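Local atomic coordinates of nuclease (Salmonella phage SETP3, PDB entry 4QBN), a protein that probably cleaves nucleic acids by hydrolysing ester bonds, as a magnesium-dependent nuclease of the virus-type replication-repair (VRR-NUC) family. Residues 79-82 with 83-86; 51-54 with 55-58; 63-66 with 67-70. All coordinates share one frame; numbering follows the deposited sequence.

Contact 1 of 3, residues 79-82 with 83-86; sequences VGSF and KQVD. With SO4 (sulfate ion), chain D.
A serine N-cap starts helix 82-92 here: Ser81 sits just ahead of the first turn and its OG accepts a hydrogen bond from Gln84 N, 3.1 Å away. The hydroxyl lies between the backbone N and the carbonyl carbon (chi1 64°), which turns it back over the helix end. The same OG hydrogen-bonds Glu54, so the cap is tied to the loop that follows strand 44-50. Gln84 returns the grip from its side chain. Extended beyond CG, it passes alongside the serine hydroxyl and places Gln84 OE1 2.7 Å from Gly80 N, in the carbonyl plane of the amide but with a bent N-H...O angle of 135°. The first helical bonds follow, Val85 N to Ser81 O at 3.2 Å and Asp86 N to Phe82 O at 3.1 Å. On the buried side Val79 and Val85 meet methyl to methyl at an oblique crossing, CG2 to CG2 4.0 Å, where strand 75-79 hands over to a helix packed on helix 3-17. The Phe82 ring stacks on Tyr10 of that helix, and Asp86 OD1 is held by Tyr10 and Arg14. A sulfate, probably from the crystallisation liquor, occupies the helix N-terminus, as anions commonly do: Phe82 N donates to sulfate O2 at 3.1 Å and Lys83 N to sulfate O4 at 2.9 Å.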
ATOM      1  N   VAL A  79       3.944  -0.580 -15.976  1.00 24.61           N
ATOM      2  CA  VAL A  79       5.086  -0.981 -16.800  1.00 27.81           C
ATOM      3  C   VAL A  79       4.740  -2.248 -17.532  1.00 25.31           C
ATOM      4  O   VAL A  79       3.992  -3.063 -17.048  1.00 29.98           O
ATOM      5  CB  VAL A  79       6.369  -1.190 -15.970  1.00 31.14           C
ATOM      6  CG1 VAL A  79       6.836   0.160 -15.320  1.00 27.89           C
ATOM      7  CG2 VAL A  79       6.159  -2.272 -14.940  1.00 30.84           C
ATOM      8  N   GLY A  80       5.258  -2.406 -18.723  1.00 27.10           N
ATOM      9  CA  GLY A  80       4.879  -3.587 -19.472  1.00 34.32           C
ATOM     10  C   GLY A  80       6.011  -4.190 -20.233  1.00 34.50           C
ATOM     11  O   GLY A  80       5.812  -4.977 -21.163  1.00 37.23           O
ATOM     12  N   SER A  81       7.226  -3.812 -19.886  1.00 34.88           N
ATOM     13  CA  SER A  81       8.376  -4.396 -20.570  1.00 35.79           C
ATOM     14  C   SER A  81       9.557  -4.138 -19.685  1.00 29.94           C
ATOM     15  O   SER A  81       9.502  -3.285 -18.818  1.00 32.05           O
ATOM     16  CB  SER A  81       8.625  -3.720 -21.935  1.00 41.47           C
ATOM     17  OG  SER A  81       8.966  -2.336 -21.709  1.00 39.27           O
ATOM     18  N   PHE A  82      10.657  -4.848 -19.927  1.00 35.83           N
ATOM     19  CA  PHE A  82      11.875  -4.603 -19.136  1.00 35.37           C
ATOM     20  C   PHE A  82      12.373  -3.169 -19.322  1.00 41.47           C
ATOM     21  O   PHE A  82      12.903  -2.541 -18.392  1.00 35.74           O
ATOM     22  CB  PHE A  82      13.001  -5.536 -19.568  1.00 39.32           C
ATOM     23  CG  PHE A  82      12.876  -6.943 -19.017  1.00 45.24           C
ATOM     24  CD1 PHE A  82      11.679  -7.638 -19.110  1.00 49.64           C
ATOM     25  CD2 PHE A  82      13.962  -7.572 -18.427  1.00 51.93           C
ATOM     26  CE1 PHE A  82      11.556  -8.962 -18.628  1.00 56.01           C
ATOM     27  CE2 PHE A  82      13.842  -8.889 -17.932  1.00 55.51           C
ATOM     28  CZ  PHE A  82      12.631  -9.571 -18.035  1.00 50.86           C
ATOM     29  N   LYS A  83      12.263  -2.662 -20.548  1.00 35.38           N
ATOM     30  CA  LYS A  83      12.741  -1.312 -20.810  1.00 38.69           C
ATOM     31  C   LYS A  83      11.947  -0.297 -19.982  1.00 35.42           C
ATOM     32  O   LYS A  83      12.516   0.687 -19.449  1.00 36.58           O
ATOM     33  CB  LYS A  83      12.643  -1.023 -22.316  1.00 44.01           C
ATOM     34  CG  LYS A  83      13.350   0.233 -22.770  1.00 50.64           C
ATOM     35  CD  LYS A  83      13.648   0.120 -24.251  1.00 67.91           C
ATOM     36  CE  LYS A  83      14.475   1.314 -24.763  1.00 81.17           C
ATOM     37  NZ  LYS A  83      13.674   2.593 -24.897  1.00 85.44           N
ATOM     38  N   GLN A  84      10.643  -0.511 -19.846  1.00 32.00           N
ATOM     39  CA  GLN A  84       9.843   0.415 -19.067  1.00 29.71           C
ATOM     40  C   GLN A  84      10.209   0.378 -17.609  1.00 32.07           C
ATOM     41  O   GLN A  84      10.090   1.378 -16.922  1.00 28.29           O
ATOM     42  CB  GLN A  84       8.334   0.186 -19.251  1.00 31.60           C
ATOM     43  CG  GLN A  84       7.894   0.721 -20.644  1.00 33.70           C
ATOM     44  CD  GLN A  84       6.417   0.568 -20.909  1.00 43.32           C
ATOM     45  OE1 GLN A  84       5.755  -0.246 -20.296  1.00 39.71           O
ATOM     46  NE2 GLN A  84       5.903   1.320 -21.880  1.00 42.56           N
ATOM     47  N   VAL A  85      10.596  -0.794 -17.095  1.00 29.59           N
ATOM     48  CA  VAL A  85      11.036  -0.851 -15.705  1.00 25.12           C
ATOM     49  C   VAL A  85      12.302  -0.010 -15.536  1.00 28.95           C
ATOM     50  O   VAL A  85      12.466   0.789 -14.582  1.00 25.34           O
ATOM     51  CB  VAL A  85      11.326  -2.325 -15.280  1.00 28.70           C
ATOM     52  CG1 VAL A  85      12.016  -2.401 -13.908  1.00 28.32           C
ATOM     53  CG2 VAL A  85      10.015  -3.120 -15.244  1.00 28.21           C
ATOM     54  N   ASP A  86      13.224  -0.205 -16.454  1.00 29.38           N
ATOM     55  CA  ASP A  86      14.495   0.546 -16.426  1.00 33.08           C
ATOM     56  C   ASP A  86      14.274   2.073 -16.521  1.00 34.65           C
ATOM     57  O   ASP A  86      14.897   2.835 -15.756  1.00 31.41           O
ATOM     58  CB  ASP A  86      15.406   0.086 -17.559  1.00 42.36           C
ATOM     59  CG  ASP A  86      15.877  -1.369 -17.392  1.00 52.87           C
ATOM     60  OD1 ASP A  86      16.012  -1.860 -16.232  1.00 51.03           O
ATOM     61  OD2 ASP A  86      16.117  -2.022 -18.434  1.00 56.12           O
TER
HETATM   62  S   SO4 D 102      11.598  -5.478 -23.601  1.00 62.40           S
HETATM   63  O1  SO4 D 102      10.830  -5.259 -24.835  1.00 69.88           O
HETATM   64  O2  SO4 D 102      10.774  -6.332 -22.678  1.00 53.00           O
HETATM   65  O3  SO4 D 102      12.907  -6.082 -23.858  1.00 70.91           O
HETATM   66  O4  SO4 D 102      11.945  -4.175 -23.047  1.00 51.89           O

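Contact 2 of 3, residues 51-54 with 55-58; sequences KKDE and NTKP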
ATOM      1  N   LYS A  51       2.030  -5.107 -16.826  1.00 28.89           N
ATOM      2  CA  LYS A  51       1.291  -5.674 -17.950  1.00 31.55           C
ATOM      3  C   LYS A  51       2.196  -6.505 -18.851  1.00 36.11           C
ATOM      4  O   LYS A  51       3.421  -6.465 -18.744  1.00 41.49           O
ATOM      5  CB  LYS A  51       0.664  -4.560 -18.790  1.00 38.51           C
ATOM      6  CG  LYS A  51      -0.288  -3.630 -17.986  1.00 42.65           C
ATOM      7  CD  LYS A  51      -1.349  -4.424 -17.185  1.00 44.68           C
ATOM      8  CE  LYS A  51      -2.407  -4.848 -18.154  1.00 60.23           C
ATOM      9  NZ  LYS A  51      -3.672  -5.483 -17.627  1.00 73.86           N
ATOM     10  N   LYS A  52       1.588  -7.240 -19.768  1.00 38.56           N
ATOM     11  CA  LYS A  52       2.326  -8.205 -20.577  1.00 39.43           C
ATOM     12  C   LYS A  52       3.164  -7.581 -21.695  1.00 54.48           C
ATOM     13  O   LYS A  52       4.100  -8.215 -22.221  1.00 53.54           O
ATOM     14  CB  LYS A  52       1.355  -9.239 -21.166  1.00 42.39           C
ATOM     15  CG  LYS A  52       0.455  -8.665 -22.216  1.00 48.86           C
ATOM     16  CD  LYS A  52      -0.656  -9.637 -22.594  1.00 56.60           C
ATOM     17  CE  LYS A  52      -1.647  -8.950 -23.525  1.00 67.65           C
ATOM     18  NZ  LYS A  52      -1.059  -8.653 -24.869  1.00 78.38           N
ATOM     19  N   ASP A  53       2.768  -6.388 -22.121  1.00 45.84           N
ATOM     20  CA  ASP A  53       3.490  -5.654 -23.178  1.00 51.53           C
ATOM     21  C   ASP A  53       3.178  -4.169 -23.117  1.00 48.10           C
ATOM     22  O   ASP A  53       2.334  -3.743 -22.301  1.00 44.87           O
ATOM     23  CB  ASP A  53       3.244  -6.230 -24.591  1.00 62.84           C
ATOM     24  CG  ASP A  53       1.816  -5.997 -25.125  1.00 77.53           C
ATOM     25  OD1 ASP A  53       1.131  -5.032 -24.723  1.00 79.20           O
ATOM     26  OD2 ASP A  53       1.380  -6.794 -25.993  1.00 89.30           O
ATOM     27  N   GLU A  54       3.873  -3.382 -23.943  1.00 51.09           N
ATOM     28  CA  GLU A  54       3.787  -1.920 -23.829  1.00 55.49           C
ATOM     29  C   GLU A  54       2.504  -1.336 -24.412  1.00 60.79           C
ATOM     30  O   GLU A  54       2.202  -0.172 -24.158  1.00 65.13           O
ATOM     31  CB  GLU A  54       4.991  -1.239 -24.485  1.00 54.57           C
ATOM     32  CG  GLU A  54       6.342  -1.545 -23.852  1.00 52.43           C
ATOM     33  CD  GLU A  54       7.486  -0.791 -24.550  1.00 62.02           C
ATOM     34  OE1 GLU A  54       7.233  -0.254 -25.657  1.00 69.08           O
ATOM     35  OE2 GLU A  54       8.637  -0.781 -24.034  1.00 56.20           O
ATOM     36  N   ASN A  55       1.730  -2.155 -25.130  1.00 58.08           N
ATOM     37  CA  ASN A  55       0.476  -1.715 -25.737  1.00 61.98           C
ATOM     38  C   ASN A  55      -0.746  -2.122 -24.913  1.00 61.89           C
ATOM     39  O   ASN A  55      -1.880  -1.851 -25.293  1.00 66.96           O
ATOM     40  CB  ASN A  55       0.277  -2.329 -27.122  1.00 67.23           C
ATOM     41  CG  ASN A  55       1.168  -1.729 -28.194  1.00 80.01           C
ATOM     42  OD1 ASN A  55       1.511  -0.542 -28.164  1.00 85.07           O
ATOM     43  ND2 ASN A  55       1.494  -2.542 -29.193  1.00 81.92           N
ATOM     44  N   THR A  56      -0.533  -2.778 -23.784  1.00 52.45           N
ATOM     45  CA  THR A  56      -1.677  -3.242 -23.031  1.00 52.22           C
ATOM     46  C   THR A  56      -2.012  -2.207 -21.979  1.00 44.10           C
ATOM     47  O   THR A  56      -1.227  -1.978 -21.062  1.00 50.72           O
ATOM     48  CB  THR A  56      -1.400  -4.626 -22.374  1.00 59.09           C
ATOM     49  OG1 THR A  56      -1.155  -5.599 -23.398  1.00 71.88           O
ATOM     50  CG2 THR A  56      -2.594  -5.083 -21.583  1.00 58.72           C
ATOM     51  N   LYS A  57      -3.188  -1.595 -22.090  1.00 42.94           N
ATOM     52  CA  LYS A  57      -3.627  -0.627 -21.070  1.00 42.73           C
ATOM     53  C   LYS A  57      -4.244  -1.402 -19.887  1.00 38.20           C
ATOM     54  O   LYS A  57      -4.783  -2.510 -20.066  1.00 43.51           O
ATOM     55  CB  LYS A  57      -4.678   0.316 -21.658  1.00 54.34           C
ATOM     56  CG  LYS A  57      -4.223   1.110 -22.868  1.00 64.34           C
ATOM     57  CD  LYS A  57      -5.255   2.178 -23.240  1.00 71.40           C
ATOM     58  CE  LYS A  57      -6.437   1.569 -23.942  1.00 72.16           C
ATOM     59  NZ  LYS A  57      -5.917   0.875 -25.127  1.00 75.93           N
ATOM     60  N   PRO A  58      -4.180  -0.837 -18.692  1.00 37.12           N
ATOM     61  CA  PRO A  58      -4.924  -1.435 -17.564  1.00 35.68           C
ATOM     62  C   PRO A  58      -6.429  -1.413 -17.875  1.00 39.41           C
ATOM     63  O   PRO A  58      -6.872  -0.649 -18.750  1.00 41.58           O
ATOM     64  CB  PRO A  58      -4.609  -0.484 -16.408  1.00 34.37           C
ATOM     65  CG  PRO A  58      -3.269   0.138 -16.782  1.00 41.14           C
ATOM     66  CD  PRO A  58      -3.336   0.302 -18.274  1.00 34.93           C
TER
HETATM   67  O   HOH W   1       1.550  -1.604 -20.683  1.00 46.60           O
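The chain reverses in a type I beta turn from Asp53 to Thr56, closed by a weak bond of 3.4 Å from Thr56 N to Asp53 O. Asp53 folds its carboxylate back over the turn (chi1 70°), and OD1 takes two donors, both well out of its plane. Thr56 OG1 donates to Asp53 OD1 at 2.7 Å from one face, Asn55 N to Asp53 OD1 at 3.0 Å from the other, forming an Asx turn. Lys52 crosses Thr56 at about a right angle and bends only at its last torsion; Lys52 NZ makes a weak bond to Thr56 OG1 and a salt bridge of 3.3 Å to Asp53 OD2 whose hydrogen bond is weak. Water 1 pins the backbone by donating to Asp53 O and Thr56 O, 2.8 Å from each. The methyl branch of Thr56 meets Lys51 instead, whose twice-bent chain brings Lys51 CE to a tight 3.4 Å from Thr56 CG2. Lys51 follows strand 44-50 directly, a place consistent with the lysine of the PD-(D/E)XK nuclease signature. This surface loop joins that strand to helix 60-71; Lys51 reaches Gln62 and Val78 of strand 75-79, while Pro58 packs against Leu63, His66 and Val78.

Contact 3 of 3, residues 63-66 with 67-70; sequences LREH and ERFR
Glu65 and Phe69 make up the close-packed side of this helical turn, whereas Leu63, Arg64 and Glu67 lie on its looser, exposed side. Glu65 CG is anti to the backbone N (chi1 -175°) and the chain then bends, which lays the carboxylate beside the phenyl ring: Glu65 OE2 is 3.4 Å from Phe69 CE1, the two planes 50° apart. OE2 accepts from Tyr27 OH and forms a salt bridge with Arg23 of the second subunit, which would compensate the charge of a buried carboxylate. Glu65 OE1 makes a salt bridge with Arg68 NH1 at 2.8 Å, met nearly end-on along its C-O bond. From there Arg68 runs beside Arg64, both chains extended and pointing the same way, with Arg64 CD 3.5 Å from Arg68 NH2 and the guanidinium planes 72° apart; Arg68 also packs on Arg23 of the second subunit. A sulfate bound near Arg68 would offset some of the positive charge. At His66 and Arg70, the Arg70 guanidinium lays one face over His66 CB, Arg70 NH1 to His66 CB 3.8 Å. Arg70 NH1 also salt-bridges Glu67 OE2 at 3.0 Å, and water 2 joins the imidazole to the same arginine, 2.7 Å from His66 ND1 and 3.1 Å from Arg70 NH2. Helix 60-71 is the crossover of a beta-alpha-beta unit between parallel strands 44-50 and 75-79: Phe69 meets Phe47 edge-to-face, His66 lies on Val76 and Val78, and Arg70 NH2 bonds Val76 O.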
ATOM      1  N   LEU A  63      -7.923   1.586 -14.117  1.00 31.30           N
ATOM      2  CA  LEU A  63      -7.601   2.980 -14.424  1.00 28.23           C
ATOM      3  C   LEU A  63      -8.263   3.956 -13.433  1.00 30.63           C
ATOM      4  O   LEU A  63      -7.659   4.968 -13.085  1.00 26.68           O
ATOM      5  CB  LEU A  63      -8.007   3.354 -15.871  1.00 34.09           C
ATOM      6  CG  LEU A  63      -7.098   2.730 -16.952  1.00 35.80           C
ATOM      7  CD1 LEU A  63      -7.594   2.995 -18.382  1.00 40.00           C
ATOM      8  CD2 LEU A  63      -5.629   3.209 -16.784  1.00 40.33           C
ATOM      9  N   ARG A  64      -9.525   3.699 -13.061  1.00 29.93           N
ATOM     10  CA  ARG A  64     -10.207   4.627 -12.147  1.00 28.96           C
ATOM     11  C   ARG A  64      -9.543   4.545 -10.817  1.00 26.48           C
ATOM     12  O   ARG A  64      -9.346   5.589 -10.177  1.00 29.07           O
ATOM     13  CB  ARG A  64     -11.751   4.385 -12.031  1.00 37.82           C
ATOM     14  CG  ARG A  64     -12.218   2.989 -11.655  1.00 58.24           C
ATOM     15  CD  ARG A  64     -13.803   2.889 -11.474  1.00 89.99           C
ATOM     16  NE  ARG A  64     -14.281   1.528 -11.155  1.00 85.27           N
ATOM     17  CZ  ARG A  64     -15.111   1.205 -10.165  1.00 75.68           C
ATOM     18  NH1 ARG A  64     -15.610   2.117  -9.358  1.00 70.37           N
ATOM     19  NH2 ARG A  64     -15.441  -0.051  -9.979  1.00 79.12           N
ATOM     20  N   GLU A  65      -9.162   3.332 -10.398  1.00 25.49           N
ATOM     21  CA  GLU A  65      -8.444   3.207  -9.101  1.00 23.35           C
ATOM     22  C   GLU A  65      -7.086   3.959  -9.130  1.00 25.95           C
ATOM     23  O   GLU A  65      -6.732   4.717  -8.199  1.00 23.45           O
ATOM     24  CB  GLU A  65      -8.238   1.720  -8.772  1.00 26.20           C
ATOM     25  CG  GLU A  65      -7.598   1.494  -7.373  1.00 27.52           C
ATOM     26  CD  GLU A  65      -8.605   1.678  -6.207  1.00 35.71           C
ATOM     27  OE1 GLU A  65      -9.771   2.112  -6.452  1.00 36.63           O
ATOM     28  OE2 GLU A  65      -8.260   1.315  -5.032  1.00 32.81           O
ATOM     29  N   HIS A  66      -6.350   3.851 -10.233  1.00 21.32           N
ATOM     30  CA  HIS A  66      -5.066   4.609 -10.311  1.00 22.59           C
ATOM     31  C   HIS A  66      -5.331   6.082 -10.199  1.00 25.30           C
ATOM     32  O   HIS A  66      -4.580   6.838  -9.568  1.00 26.80           O
ATOM     33  CB  HIS A  66      -4.363   4.361 -11.664  1.00 23.51           C
ATOM     34  CG  HIS A  66      -3.985   2.944 -11.880  1.00 23.26           C
ATOM     35  ND1 HIS A  66      -3.526   2.480 -13.100  1.00 30.92           N
ATOM     36  CD2 HIS A  66      -4.018   1.878 -11.045  1.00 27.38           C
ATOM     37  CE1 HIS A  66      -3.291   1.180 -13.002  1.00 33.99           C
ATOM     38  NE2 HIS A  66      -3.569   0.788 -11.765  1.00 32.14           N
ATOM     39  N   GLU A  67      -6.410   6.536 -10.819  1.00 24.65           N
ATOM     40  CA  GLU A  67      -6.642   7.984 -10.733  1.00 26.61           C
ATOM     41  C   GLU A  67      -7.087   8.431  -9.333  1.00 28.13           C
ATOM     42  O   GLU A  67      -6.781   9.544  -8.959  1.00 28.53           O
ATOM     43  CB  GLU A  67      -7.552   8.511 -11.832  1.00 41.21           C
ATOM     44  CG  GLU A  67      -6.785   8.753 -13.201  1.00103.49           C
ATOM     45  CD  GLU A  67      -5.670   9.861 -13.208  1.00 52.80           C
ATOM     46  OE1 GLU A  67      -5.943  11.007 -13.591  1.00 54.73           O
ATOM     47  OE2 GLU A  67      -4.507   9.589 -12.927  1.00 43.64           O
ATOM     48  N   ARG A  68      -7.849   7.615  -8.592  1.00 26.13           N
ATOM     49  CA  ARG A  68      -8.198   7.934  -7.195  1.00 27.12           C
ATOM     50  C   ARG A  68      -6.937   8.093  -6.355  1.00 26.33           C
ATOM     51  O   ARG A  68      -6.859   8.972  -5.445  1.00 25.79           O
ATOM     52  CB  ARG A  68      -9.058   6.813  -6.556  1.00 27.01           C
ATOM     53  CG  ARG A  68     -10.420   6.608  -7.202  1.00 33.77           C
ATOM     54  CD  ARG A  68     -11.245   5.580  -6.354  1.00 36.80           C
ATOM     55  NE  ARG A  68     -12.549   5.299  -6.966  1.00 44.78           N
ATOM     56  CZ  ARG A  68     -12.830   4.190  -7.662  1.00 47.26           C
ATOM     57  NH1 ARG A  68     -11.917   3.207  -7.824  1.00 37.35           N
ATOM     58  NH2 ARG A  68     -14.027   4.060  -8.183  1.00 53.15           N
ATOM     59  N   PHE A  69      -5.959   7.233  -6.618  1.00 22.32           N
ATOM     60  CA  PHE A  69      -4.678   7.305  -5.917  1.00 21.27           C
ATOM     61  C   PHE A  69      -3.931   8.585  -6.330  1.00 21.16           C
ATOM     62  O   PHE A  69      -3.406   9.323  -5.463  1.00 20.41           O
ATOM     63  CB  PHE A  69      -3.781   6.103  -6.274  1.00 20.09           C
ATOM     64  CG  PHE A  69      -4.008   4.862  -5.403  1.00 20.17           C
ATOM     65  CD1 PHE A  69      -5.292   4.385  -5.142  1.00 19.99           C
ATOM     66  CD2 PHE A  69      -2.904   4.140  -4.931  1.00 23.69           C
ATOM     67  CE1 PHE A  69      -5.459   3.206  -4.366  1.00 23.10           C
ATOM     68  CE2 PHE A  69      -3.080   2.999  -4.176  1.00 25.59           C
ATOM     69  CZ  PHE A  69      -4.369   2.529  -3.897  1.00 23.24           C
ATOM     70  N   ARG A  70      -3.827   8.822  -7.619  1.00 19.98           N
ATOM     71  CA  ARG A  70      -2.969   9.935  -8.076  1.00 23.53           C
ATOM     72  C   ARG A  70      -3.567  11.309  -7.736  1.00 27.14           C
ATOM     73  O   ARG A  70      -2.811  12.276  -7.503  1.00 28.86           O
ATOM     74  CB  ARG A  70      -2.688   9.835  -9.559  1.00 24.59           C
ATOM     75  CG  ARG A  70      -1.836   8.648  -9.995  1.00 19.15           C
ATOM     76  CD  ARG A  70      -1.368   8.974 -11.368  1.00 22.06           C
ATOM     77  NE  ARG A  70      -0.780   7.780 -11.992  1.00 24.85           N
ATOM     78  CZ  ARG A  70      -1.389   7.015 -12.876  1.00 32.87           C
ATOM     79  NH1 ARG A  70      -2.619   7.341 -13.338  1.00 33.30           N
ATOM     80  NH2 ARG A  70      -0.750   5.935 -13.328  1.00 28.48           N
TER
HETATM   81  O   HOH W   2      -2.789   4.265 -14.977  1.00 34.64           O

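How the contacts relate
Contact 2 is a surface turn, while contacts 1 and 3 are partly buried where their helices pack. All three belong to the same run of chain: residues 51-58 come straight after strand 44-50, contact 3 lies within the crossover helix, and contact 1 runs from the end of strand 75-79 into the last helix. Contacts 1 and 2 sit side by side at the ends of the two parallel strands, tied by a backbone bond from Lys51 to Val79. Contact 2 touches contact 3 through packing of Pro58 on Leu63 and His66, and contacts 1 and 3 stay about 8 Å apart at their nearest atoms. Capping dominates contact 1, carboxylate and hydroxyl bonds contact 2, and arginine salt bridges contact 3, the one that meets the second subunit.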